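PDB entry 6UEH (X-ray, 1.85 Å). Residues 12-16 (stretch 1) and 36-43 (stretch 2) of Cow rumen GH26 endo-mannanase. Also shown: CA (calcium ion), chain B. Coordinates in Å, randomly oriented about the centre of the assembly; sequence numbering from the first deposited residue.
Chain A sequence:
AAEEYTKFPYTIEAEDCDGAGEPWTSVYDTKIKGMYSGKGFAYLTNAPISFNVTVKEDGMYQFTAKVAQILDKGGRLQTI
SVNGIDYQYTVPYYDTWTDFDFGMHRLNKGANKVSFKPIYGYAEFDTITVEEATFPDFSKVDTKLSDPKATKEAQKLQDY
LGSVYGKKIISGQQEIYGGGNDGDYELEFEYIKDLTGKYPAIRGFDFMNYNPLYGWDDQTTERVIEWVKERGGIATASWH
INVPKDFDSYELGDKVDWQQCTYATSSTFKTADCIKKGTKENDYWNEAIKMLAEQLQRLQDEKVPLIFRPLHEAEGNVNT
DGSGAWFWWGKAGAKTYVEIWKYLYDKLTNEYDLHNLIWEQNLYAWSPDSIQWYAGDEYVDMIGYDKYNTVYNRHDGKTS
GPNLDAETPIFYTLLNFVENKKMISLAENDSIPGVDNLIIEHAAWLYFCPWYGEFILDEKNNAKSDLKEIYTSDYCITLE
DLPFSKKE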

# COMPACT_ATOMS: atom_id res chain seq x y z
N ILE A 12 26.53 -16.04 13.95
CA ILE A 12 27.91 -16.23 13.52
C ILE A 12 28.76 -15.00 13.74
O ILE A 12 28.25 -13.87 13.73
CB ILE A 12 27.99 -16.59 12.03
CG1 ILE A 12 27.22 -15.55 11.21
CG2 ILE A 12 27.43 -17.96 11.79
CD1 ILE A 12 27.60 -15.55 9.77
N GLU A 13 30.05 -15.21 13.94
CA GLU A 13 31.00 -14.11 13.89
C GLU A 13 31.14 -13.70 12.44
O GLU A 13 31.39 -14.54 11.58
CB GLU A 13 32.35 -14.52 14.48
CG GLU A 13 32.28 -14.99 15.93
CD GLU A 13 32.01 -13.86 16.91
OE1 GLU A 13 32.17 -12.69 16.52
OE2 GLU A 13 31.65 -14.15 18.07
N ALA A 14 30.95 -12.41 12.15
CA ALA A 14 30.96 -11.96 10.76
C ALA A 14 32.34 -12.15 10.14
O ALA A 14 32.46 -12.34 8.93
CB ALA A 14 30.53 -10.51 10.67
N GLU A 15 33.38 -12.10 10.97
CA GLU A 15 34.74 -12.30 10.48
C GLU A 15 34.95 -13.72 9.97
O GLU A 15 35.94 -14.00 9.29
CB GLU A 15 35.77 -11.98 11.58
CG GLU A 15 35.63 -12.79 12.87
CD GLU A 15 34.75 -12.10 13.90
OE1 GLU A 15 33.90 -11.27 13.51
OE2 GLU A 15 34.92 -12.38 15.11
N ASP A 16 34.02 -14.62 10.29
CA ASP A 16 34.10 -16.00 9.82
C ASP A 16 33.33 -16.21 8.51
O ASP A 16 33.37 -17.31 7.94
CB ASP A 16 33.58 -16.96 10.89
CG ASP A 16 34.48 -17.02 12.11
OD1 ASP A 16 35.68 -16.68 11.99
OD2 ASP A 16 34.00 -17.41 13.19
N TYR A 36 34.14 -5.84 20.53
CA TYR A 36 33.63 -6.81 19.56
C TYR A 36 33.63 -8.21 20.15
O TYR A 36 34.37 -8.50 21.10
CB TYR A 36 34.45 -6.78 18.27
CG TYR A 36 35.96 -6.83 18.46
CD1 TYR A 36 36.58 -7.97 18.96
CD2 TYR A 36 36.75 -5.74 18.12
CE1 TYR A 36 37.95 -8.02 19.13
CE2 TYR A 36 38.13 -5.79 18.28
CZ TYR A 36 38.72 -6.92 18.79
OH TYR A 36 40.09 -6.97 18.95
N SER A 37 32.79 -9.08 19.60
CA SER A 37 32.77 -10.48 19.98
C SER A 37 33.82 -11.24 19.17
O SER A 37 34.10 -10.87 18.03
CB SER A 37 31.38 -11.07 19.78
OG SER A 37 31.34 -12.43 20.17
N GLY A 38 34.39 -12.28 19.75
CA GLY A 38 35.38 -13.08 19.04
C GLY A 38 36.69 -12.35 18.82
O GLY A 38 37.09 -11.51 19.63
N LYS A 39 37.37 -12.67 17.72
CA LYS A 39 38.71 -12.15 17.47
C LYS A 39 38.70 -10.77 16.82
O LYS A 39 39.73 -10.11 16.74
CB LYS A 39 39.50 -13.13 16.60
CG LYS A 39 39.76 -14.47 17.27
CD LYS A 39 40.56 -15.39 16.36
CE LYS A 39 40.89 -16.70 17.06
NZ LYS A 39 41.65 -17.63 16.18
N GLY A 40 37.54 -10.34 16.34
CA GLY A 40 37.42 -9.04 15.71
C GLY A 40 36.12 -8.85 14.97
O GLY A 40 35.05 -9.20 15.47
N PHE A 41 36.20 -8.27 13.78
CA PHE A 41 35.00 -8.06 12.97
C PHE A 41 35.31 -8.09 11.48
O PHE A 41 36.47 -8.10 11.07
CB PHE A 41 34.35 -6.72 13.34
CG PHE A 41 35.23 -5.52 13.13
CD1 PHE A 41 35.24 -4.84 11.92
CD2 PHE A 41 36.05 -5.06 14.16
CE1 PHE A 41 36.05 -3.73 11.74
CE2 PHE A 41 36.86 -3.95 13.98
CZ PHE A 41 36.86 -3.29 12.77
N ALA A 42 34.26 -8.13 10.68
CA ALA A 42 34.39 -8.05 9.23
C ALA A 42 34.25 -6.60 8.78
O ALA A 42 33.31 -5.91 9.18
CB ALA A 42 33.36 -8.94 8.54
N TYR A 43 35.19 -6.14 7.96
CA TYR A 43 35.11 -4.81 7.37
C TYR A 43 34.68 -4.96 5.92
O TYR A 43 35.49 -5.25 5.04
CB TYR A 43 36.45 -4.08 7.48
CG TYR A 43 36.44 -2.65 6.99
CD1 TYR A 43 35.26 -1.90 6.94
CD2 TYR A 43 37.62 -2.04 6.57
CE1 TYR A 43 35.27 -0.58 6.49
CE2 TYR A 43 37.63 -0.73 6.12
CZ TYR A 43 36.46 -0.01 6.08
OH TYR A 43 36.48 1.29 5.63
CA CA B . 33.20 -10.70 15.83
O HOH W 1 36.32 -14.40 15.92

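A calcium ion can hold together two pieces of chain that have little else in common, because it turns a cluster of oxygen atoms that would repel one another into a shared binding site. The two stretches of this mannanase illustrate the principle. The first leaves a strand at E13 and enters a short 3-10 segment, with D16 N donating a hydrogen bond to E13 O at 2.9 Å; the second runs through a loop before joining a strand at A42. No backbone hydrogen bond links them. Their CA atoms lie 6.8 Å apart between E13 and G38 but only 4.4 Å apart between E15 and A42, and together they bury a modest 280 Å².

E15 contributes most to that surface. Its carboxylate grips the calcium with both oxygens, OE1 and OE2 each lying 2.5 Å from the CA ion. The loop answers with main-chain carbonyls, S37 O and G40 O, each 2.4 Å from the ion. Such oxygens suit calcium, a hard cation that favours oxygen ligands, and carbonyls offer them without requiring a particular side chain. The 3.1 Å approach of E15 OE1 to G40 O is therefore no hydrogen bond: the two atoms are neighbours because they share the metal. A water extends the reach of E15, donating to its OE2 at 2.6 Å and accepting from K39 N at 2.7 Å, so that this loop amide is tied to the carboxylate indirectly.

E13, the next largest contributor, divides its carboxylate between two tasks. OE1 binds the CA ion at 2.4 Å, while OE2 accepts a hydrogen bond from S37 OG at 2.7 Å. S37 thus meets the first stretch twice, through the metal with its carbonyl and directly with its hydroxyl. Two further atoms from elsewhere in the structure also bind the ion.

The loop passes close to these acids at G38, where there is no room for a side chain. A CB built there would sit 2.8 Å from E15 OE2 and 2.9 Å from E13 CD, clashing with both; the residue's positive phi of 70° also favours glycine.

Beyond the ion, the contact is made by van der Waals packing. A42, third in covered area, points its CB toward the first stretch, where it lies 3.9 Å from A14 CB and 3.5 Å from A14 O. The two methyl groups meet in a compact van der Waals contact that supplements the polar, metal-centred one.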